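Local coordinates for Oxidored_FMN domain-containing protein (PDB 6L6J) that probably oxidises amines, as expected of a 6-hydroxypseudooxynicotine amine oxidase that carries flavin mononucleotide, a [4Fe-4S] cluster and bound ADP, at residues A107-Y115 / K126-A137; I498-V506 / A586-S594. All coordinates share one frame; numbering follows the deposited sequence.

How the contacts relate
The two contacts lie in different parts of the chain, their centres 44 Å apart and their nearest atoms about 22 Å apart, and they share no sheet. Contact 1 comes first in sequence and closes before contact 2 opens. It joins two loop segments beyond strand 99-105, the third strand of the eight-stranded barrel that houses FMN. Contact 2 sets the loop before strand 506-507 against strand 585-590, in the C-terminal half and away from the FMN, cluster and ADP sites. Between them along the chain come the iron-sulfur cysteines and the start of the ADP-binding Rossmann-like domain. Contact 1 lies near the flavin site, the side chain of Ser110 about 10 Å from FMN, whereas contact 2 joins a loop to a small antiparallel sheet.

Contact 1. Residues A107-Y115 / K126-A137; sequences AGASGPAIY and KYPHYFINPIAA
Ala109 and Pro112 meet His129, Phe131 and Ile135 where two loops of the TIM barrel fold together beyond the C-terminal end of strand 99-105, near the flavin site. Among the polar contacts, His129 N donates to Ala109 O at 2.9 Å, though the position of that oxygen is less certain. At the ring, Lys126 NZ approaches His129 ND1 close to the ring plane at 3.3 Å, while NE2 bonds to Asp180, whose other carboxylate oxygen takes Ala109 N. With a leucine in place of His129, Asp180 OD1 would probably be left without the NE2 it bonds and Lys126 NZ without ND1. The hydroxyl of Ser110 bonds to His69 and to Ala107 O.

The apolar contacts centre on Pro112. Its CD sits over the centre of the Phe131 ring, 3.7 Å from the centroid and only 4° off the normal, a CH-pi contact; Phe131 CG, anti to its own carbonyl carbon (chi1 -75°), turns the ring face to the proline. Ser110 O lies at the edge of the same ring. Asn133 CG packs on Pro112 CB. Separately, Ala109 CB meets Ala137 CB at 3.8 Å. Ile135 CG2 lies 3.9 Å from Pro112 CB.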
# COMPACT_ATOMS: atom_id res chain seq x y z
N ALA A 107 -3.48 -20.35 -7.46
CA ALA A 107 -3.59 -19.10 -8.24
C ALA A 107 -4.35 -19.34 -9.55
O ALA A 107 -4.65 -18.37 -10.24
CB ALA A 107 -2.20 -18.54 -8.46
N GLY A 108 -4.63 -20.59 -9.89
CA GLY A 108 -5.23 -20.94 -11.20
C GLY A 108 -4.58 -20.15 -12.33
O GLY A 108 -3.37 -20.29 -12.55
N ALA A 109 -5.37 -19.32 -13.02
CA ALA A 109 -4.99 -18.61 -14.27
C ALA A 109 -4.64 -17.15 -13.94
O ALA A 109 -5.03 -16.27 -14.73
CB ALA A 109 -6.13 -18.71 -15.24
N SER A 110 -3.93 -16.92 -12.84
CA SER A 110 -3.51 -15.60 -12.33
C SER A 110 -1.99 -15.50 -12.20
O SER A 110 -1.50 -14.40 -11.91
CB SER A 110 -4.14 -15.35 -11.00
OG SER A 110 -3.37 -15.96 -9.95
N GLY A 111 -1.27 -16.62 -12.38
CA GLY A 111 0.20 -16.67 -12.28
C GLY A 111 0.81 -17.64 -13.30
O GLY A 111 0.13 -18.55 -13.77
N PRO A 112 2.12 -17.49 -13.62
CA PRO A 112 2.77 -18.28 -14.66
C PRO A 112 3.43 -19.58 -14.19
O PRO A 112 3.89 -20.31 -15.02
CB PRO A 112 3.81 -17.27 -15.14
CG PRO A 112 4.31 -16.65 -13.87
CD PRO A 112 3.07 -16.53 -13.01
N ALA A 113 3.46 -19.84 -12.87
CA ALA A 113 3.96 -21.10 -12.27
C ALA A 113 5.43 -21.30 -12.64
O ALA A 113 5.81 -22.46 -12.99
CB ALA A 113 3.11 -22.25 -12.80
N ILE A 114 6.22 -20.23 -12.55
CA ILE A 114 7.58 -20.16 -13.19
C ILE A 114 8.63 -20.85 -12.30
O ILE A 114 9.62 -21.38 -12.86
CB ILE A 114 7.95 -18.70 -13.54
CG1 ILE A 114 7.55 -18.34 -14.97
CG2 ILE A 114 9.42 -18.39 -13.29
CD1 ILE A 114 8.23 -19.16 -16.04
N TYR A 115 8.47 -20.79 -10.98
CA TYR A 115 9.52 -21.23 -10.02
C TYR A 115 9.99 -22.65 -10.39
O TYR A 115 11.21 -22.87 -10.47
CB TYR A 115 9.03 -21.12 -8.57
CG TYR A 115 9.02 -19.72 -8.00
CD1 TYR A 115 10.11 -18.86 -8.15
CD2 TYR A 115 7.94 -19.24 -7.27
CE1 TYR A 115 10.12 -17.58 -7.61
CE2 TYR A 115 7.94 -17.97 -6.72
CZ TYR A 115 9.03 -17.14 -6.89
OH TYR A 115 9.03 -15.88 -6.37
N LYS A 126 -6.46 -20.27 -21.20
CA LYS A 126 -6.24 -18.85 -21.52
C LYS A 126 -4.84 -18.50 -21.00
O LYS A 126 -4.33 -19.26 -20.16
CB LYS A 126 -7.32 -18.00 -20.85
CG LYS A 126 -7.32 -18.00 -19.32
CD LYS A 126 -8.26 -16.98 -18.70
CE LYS A 126 -8.16 -15.58 -19.30
NZ LYS A 126 -6.87 -14.91 -19.02
N TYR A 127 -4.25 -17.41 -21.48
CA TYR A 127 -3.01 -16.84 -20.89
C TYR A 127 -3.37 -16.35 -19.49
O TYR A 127 -4.51 -16.01 -19.23
CB TYR A 127 -2.41 -15.76 -21.79
CG TYR A 127 -1.95 -16.26 -23.14
CD1 TYR A 127 -0.77 -16.97 -23.27
CD2 TYR A 127 -2.67 -15.98 -24.29
CE1 TYR A 127 -0.32 -17.42 -24.50
CE2 TYR A 127 -2.23 -16.43 -25.53
CZ TYR A 127 -1.05 -17.14 -25.63
OH TYR A 127 -0.63 -17.58 -26.84
N PRO A 128 -2.44 -16.37 -18.53
CA PRO A 128 -2.69 -15.80 -17.20
C PRO A 128 -3.25 -14.36 -17.20
O PRO A 128 -2.87 -13.57 -18.00
CB PRO A 128 -1.29 -15.80 -16.57
CG PRO A 128 -0.56 -16.92 -17.26
CD PRO A 128 -1.09 -16.93 -18.67
N HIS A 129 -4.10 -14.02 -16.24
CA HIS A 129 -4.79 -12.71 -16.17
C HIS A 129 -3.75 -11.57 -16.11
O HIS A 129 -3.89 -10.61 -16.90
CB HIS A 129 -5.79 -12.63 -15.02
CG HIS A 129 -6.62 -13.86 -14.78
ND1 HIS A 129 -7.25 -14.57 -15.81
CD2 HIS A 129 -6.96 -14.48 -13.62
CE1 HIS A 129 -7.92 -15.58 -15.28
NE2 HIS A 129 -7.75 -15.56 -13.94
N TYR A 130 -2.73 -11.65 -15.25
CA TYR A 130 -1.86 -10.47 -14.96
C TYR A 130 -0.41 -10.66 -15.46
O TYR A 130 0.49 -9.97 -14.95
CB TYR A 130 -1.89 -10.14 -13.46
CG TYR A 130 -3.28 -10.02 -12.91
CD1 TYR A 130 -4.05 -8.89 -13.14
CD2 TYR A 130 -3.86 -11.07 -12.22
CE1 TYR A 130 -5.35 -8.78 -12.66
CE2 TYR A 130 -5.15 -10.99 -11.74
CZ TYR A 130 -5.90 -9.84 -11.96
OH TYR A 130 -7.18 -9.76 -11.49
N PHE A 131 -0.19 -11.54 -16.43
CA PHE A 131 1.16 -11.95 -16.89
C PHE A 131 1.20 -12.04 -18.42
O PHE A 131 0.28 -12.60 -19.00
CB PHE A 131 1.58 -13.25 -16.20
CG PHE A 131 1.98 -13.09 -14.75
CD1 PHE A 131 1.04 -13.16 -13.74
CD2 PHE A 131 3.30 -12.88 -14.40
CE1 PHE A 131 1.40 -13.01 -12.41
CE2 PHE A 131 3.67 -12.73 -13.07
CZ PHE A 131 2.72 -12.79 -12.08
N ILE A 132 2.28 -11.55 -19.02
CA ILE A 132 2.56 -11.64 -20.50
C ILE A 132 3.46 -12.84 -20.79
O ILE A 132 3.67 -13.12 -21.96
CB ILE A 132 3.16 -10.32 -21.03
CG1 ILE A 132 4.52 -10.02 -20.41
CG2 ILE A 132 2.15 -9.18 -20.80
CD1 ILE A 132 5.19 -8.74 -20.95
N ASN A 133 3.93 -13.55 -19.76
CA ASN A 133 4.81 -14.74 -19.92
C ASN A 133 4.20 -15.67 -20.96
O ASN A 133 2.98 -15.87 -20.97
CB ASN A 133 5.03 -15.51 -18.61
CG ASN A 133 5.70 -14.68 -17.55
OD1 ASN A 133 5.17 -13.64 -17.14
ND2 ASN A 133 6.88 -15.10 -17.12
N PRO A 134 5.03 -16.22 -21.88
CA PRO A 134 4.54 -17.12 -22.93
C PRO A 134 4.35 -18.52 -22.36
O PRO A 134 5.11 -19.40 -22.73
CB PRO A 134 5.65 -17.05 -23.99
CG PRO A 134 6.92 -16.77 -23.19
CD PRO A 134 6.46 -15.92 -22.03
N ILE A 135 3.37 -18.67 -21.46
CA ILE A 135 2.93 -19.97 -20.87
C ILE A 135 1.42 -19.87 -20.66
O ILE A 135 0.96 -18.92 -20.00
CB ILE A 135 3.70 -20.29 -19.56
CG1 ILE A 135 3.28 -21.64 -18.96
CG2 ILE A 135 3.61 -19.16 -18.55
CD1 ILE A 135 3.90 -22.82 -19.66
N ALA A 136 0.66 -20.79 -21.26
CA ALA A 136 -0.82 -20.85 -21.19
C ALA A 136 -1.24 -21.57 -19.91
O ALA A 136 -0.54 -22.50 -19.51
CB ALA A 136 -1.39 -21.53 -22.41
N ALA A 137 -2.34 -21.11 -19.29
CA ALA A 137 -3.08 -21.80 -18.22
C ALA A 137 -3.86 -22.96 -18.84
O ALA A 137 -4.78 -22.67 -19.61
CB ALA A 137 -3.97 -20.81 -17.51
O HOH W 1 -7.35 -16.69 -11.08

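Contact 2. Residues I498-V506 / A586-S594; sequences IPGCDLPHV and AIASIGPSS
Pro499 and Gly500 of the type II turn from Ile498 to Cys501 lie along Ser589 and Ile590, where Ile590 N donates to Pro499 O at 2.7 Å with an N-H...O angle of 153°, and Gly500 CA points its hydrogen almost straight at Ile590 O (3.3 Å). The positive phi of Gly500 suits glycine, and a CB there would run into that same oxygen.

Ile590 is the side chain on which the loop closes. Its CG2 meets Val506 CG2 tip to tip at 3.8 Å and also touches the His505 ring, while its CG1 faces Ile498 CG2. This latter methyl, anti to the backbone N, also meets Ile587 CG2 at 3.7 Å, the two isoleucines crossing at about a right angle. Leu503 sends CD1 toward the backbone around Ile590 and Gly591. Pro499 CB packs against Ser589 CB at 3.9 Å.

The His505 imidazole is held between two groups. Pro592 O stands over the centre of one face, 3.6 Å above the plane, and Val506 CG2 lies nearer the rim of the opposite face. In the ring plane, a water bridges NE2 and Gly591 O, 2.6 Å from NE2. On strand 612-621, Val613 touches Ile590 and His505, and Leu615 touches Ile498 and Val506.

Ala588 and Ser589 together face Lys596 as a classic beta bulge. The loop of three successive beta turns docks on this bulged outer strand of a three-stranded antiparallel sheet, a strand of the OYE-like second alpha/beta domain.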
# COMPACT_ATOMS: atom_id res chain seq x y z
N ILE A 498 14.06 21.63 -23.49
CA ILE A 498 13.07 21.61 -24.60
C ILE A 498 13.01 23.02 -25.19
O ILE A 498 12.84 24.00 -24.47
CB ILE A 498 11.67 21.13 -24.17
CG1 ILE A 498 11.72 19.78 -23.46
CG2 ILE A 498 10.75 21.09 -25.39
CD1 ILE A 498 10.35 19.29 -23.01
N PRO A 499 13.17 23.15 -26.53
CA PRO A 499 12.96 24.43 -27.20
C PRO A 499 11.62 25.09 -26.83
O PRO A 499 10.56 24.46 -26.97
CB PRO A 499 13.04 24.07 -28.69
CG PRO A 499 13.93 22.82 -28.74
CD PRO A 499 13.62 22.08 -27.45
N GLY A 500 11.69 26.33 -26.36
CA GLY A 500 10.51 27.16 -26.05
C GLY A 500 10.08 26.99 -24.61
O GLY A 500 9.06 27.61 -24.22
N CYS A 501 10.83 26.20 -23.84
CA CYS A 501 10.55 25.95 -22.39
C CYS A 501 10.56 27.27 -21.59
O CYS A 501 9.92 27.29 -20.55
CB CYS A 501 11.55 24.98 -21.77
SG CYS A 501 13.25 25.60 -21.78
N ASP A 502 11.22 28.33 -22.07
CA ASP A 502 11.34 29.61 -21.32
C ASP A 502 10.23 30.60 -21.73
O ASP A 502 10.15 31.68 -21.13
CB ASP A 502 12.76 30.17 -21.43
CG ASP A 502 13.80 29.34 -20.68
OD1 ASP A 502 13.45 28.71 -19.63
OD2 ASP A 502 14.97 29.32 -21.13
N LEU A 503 9.36 30.22 -22.66
CA LEU A 503 8.16 31.05 -23.00
C LEU A 503 7.26 31.17 -21.76
O LEU A 503 7.08 30.21 -21.01
CB LEU A 503 7.44 30.44 -24.20
CG LEU A 503 8.26 30.36 -25.49
CD1 LEU A 503 7.62 29.40 -26.48
CD2 LEU A 503 8.46 31.73 -26.11
N PRO A 504 6.69 32.37 -21.49
CA PRO A 504 5.99 32.63 -20.23
C PRO A 504 4.69 31.82 -20.02
O PRO A 504 4.26 31.73 -18.89
CB PRO A 504 5.64 34.13 -20.32
CG PRO A 504 5.57 34.40 -21.82
CD PRO A 504 6.69 33.55 -22.38
N HIS A 505 4.11 31.26 -21.09
CA HIS A 505 2.90 30.40 -20.98
C HIS A 505 3.29 29.01 -20.44
O HIS A 505 2.36 28.23 -20.09
CB HIS A 505 2.12 30.39 -22.31
CG HIS A 505 2.71 29.50 -23.35
ND1 HIS A 505 3.96 29.72 -23.89
CD2 HIS A 505 2.21 28.39 -23.96
CE1 HIS A 505 4.22 28.77 -24.77
NE2 HIS A 505 3.17 27.94 -24.83
N VAL A 506 4.60 28.69 -20.39
CA VAL A 506 5.13 27.38 -19.90
C VAL A 506 5.27 27.42 -18.36
O VAL A 506 5.86 28.38 -17.83
CB VAL A 506 6.45 27.00 -20.57
CG1 VAL A 506 6.95 25.63 -20.10
CG2 VAL A 506 6.34 27.01 -22.09
N ALA A 586 6.52 12.18 -27.22
CA ALA A 586 7.45 13.17 -26.64
C ALA A 586 7.20 14.55 -27.27
O ALA A 586 6.71 14.63 -28.43
CB ALA A 586 8.87 12.72 -26.86
N ILE A 587 7.57 15.60 -26.53
CA ILE A 587 7.56 17.00 -27.01
C ILE A 587 8.90 17.31 -27.69
O ILE A 587 9.95 17.21 -27.01
CB ILE A 587 7.27 17.94 -25.83
CG1 ILE A 587 5.82 17.77 -25.36
CG2 ILE A 587 7.58 19.38 -26.20
CD1 ILE A 587 5.43 18.69 -24.23
N ALA A 588 8.85 17.68 -28.97
CA ALA A 588 10.01 18.14 -29.77
C ALA A 588 10.35 19.58 -29.38
O ALA A 588 11.55 19.89 -29.18
CB ALA A 588 9.73 18.04 -31.25
N SER A 589 9.32 20.41 -29.25
CA SER A 589 9.46 21.89 -29.16
C SER A 589 8.13 22.51 -28.69
O SER A 589 7.07 21.90 -28.95
CB SER A 589 9.92 22.47 -30.50
OG SER A 589 8.82 22.69 -31.37
N ILE A 590 8.21 23.69 -28.07
CA ILE A 590 7.04 24.45 -27.56
C ILE A 590 7.00 25.81 -28.25
O ILE A 590 7.93 26.58 -28.00
CB ILE A 590 7.08 24.60 -26.02
CG1 ILE A 590 7.06 23.24 -25.32
CG2 ILE A 590 5.93 25.48 -25.55
CD1 ILE A 590 7.38 23.29 -23.83
N GLY A 591 5.96 26.08 -29.05
CA GLY A 591 5.68 27.41 -29.64
C GLY A 591 4.71 28.25 -28.79
O GLY A 591 4.18 27.80 -27.78
N PRO A 592 4.43 29.51 -29.21
CA PRO A 592 3.61 30.44 -28.43
C PRO A 592 2.20 29.96 -28.06
O PRO A 592 1.66 30.43 -27.08
CB PRO A 592 3.45 31.67 -29.35
CG PRO A 592 4.60 31.59 -30.32
CD PRO A 592 4.91 30.10 -30.47
N SER A 593 1.62 29.09 -28.89
CA SER A 593 0.21 28.63 -28.76
C SER A 593 0.03 27.19 -29.27
O SER A 593 -1.12 26.78 -29.50
CB SER A 593 -0.70 29.59 -29.49
OG SER A 593 -0.63 29.36 -30.90
N SER A 594 1.12 26.45 -29.45
CA SER A 594 1.08 25.00 -29.78
C SER A 594 2.41 24.34 -29.40
O SER A 594 3.42 25.05 -29.25
CB SER A 594 0.75 24.79 -31.24
OG SER A 594 1.77 25.29 -32.09
O HOH W 2 2.36 26.06 -26.37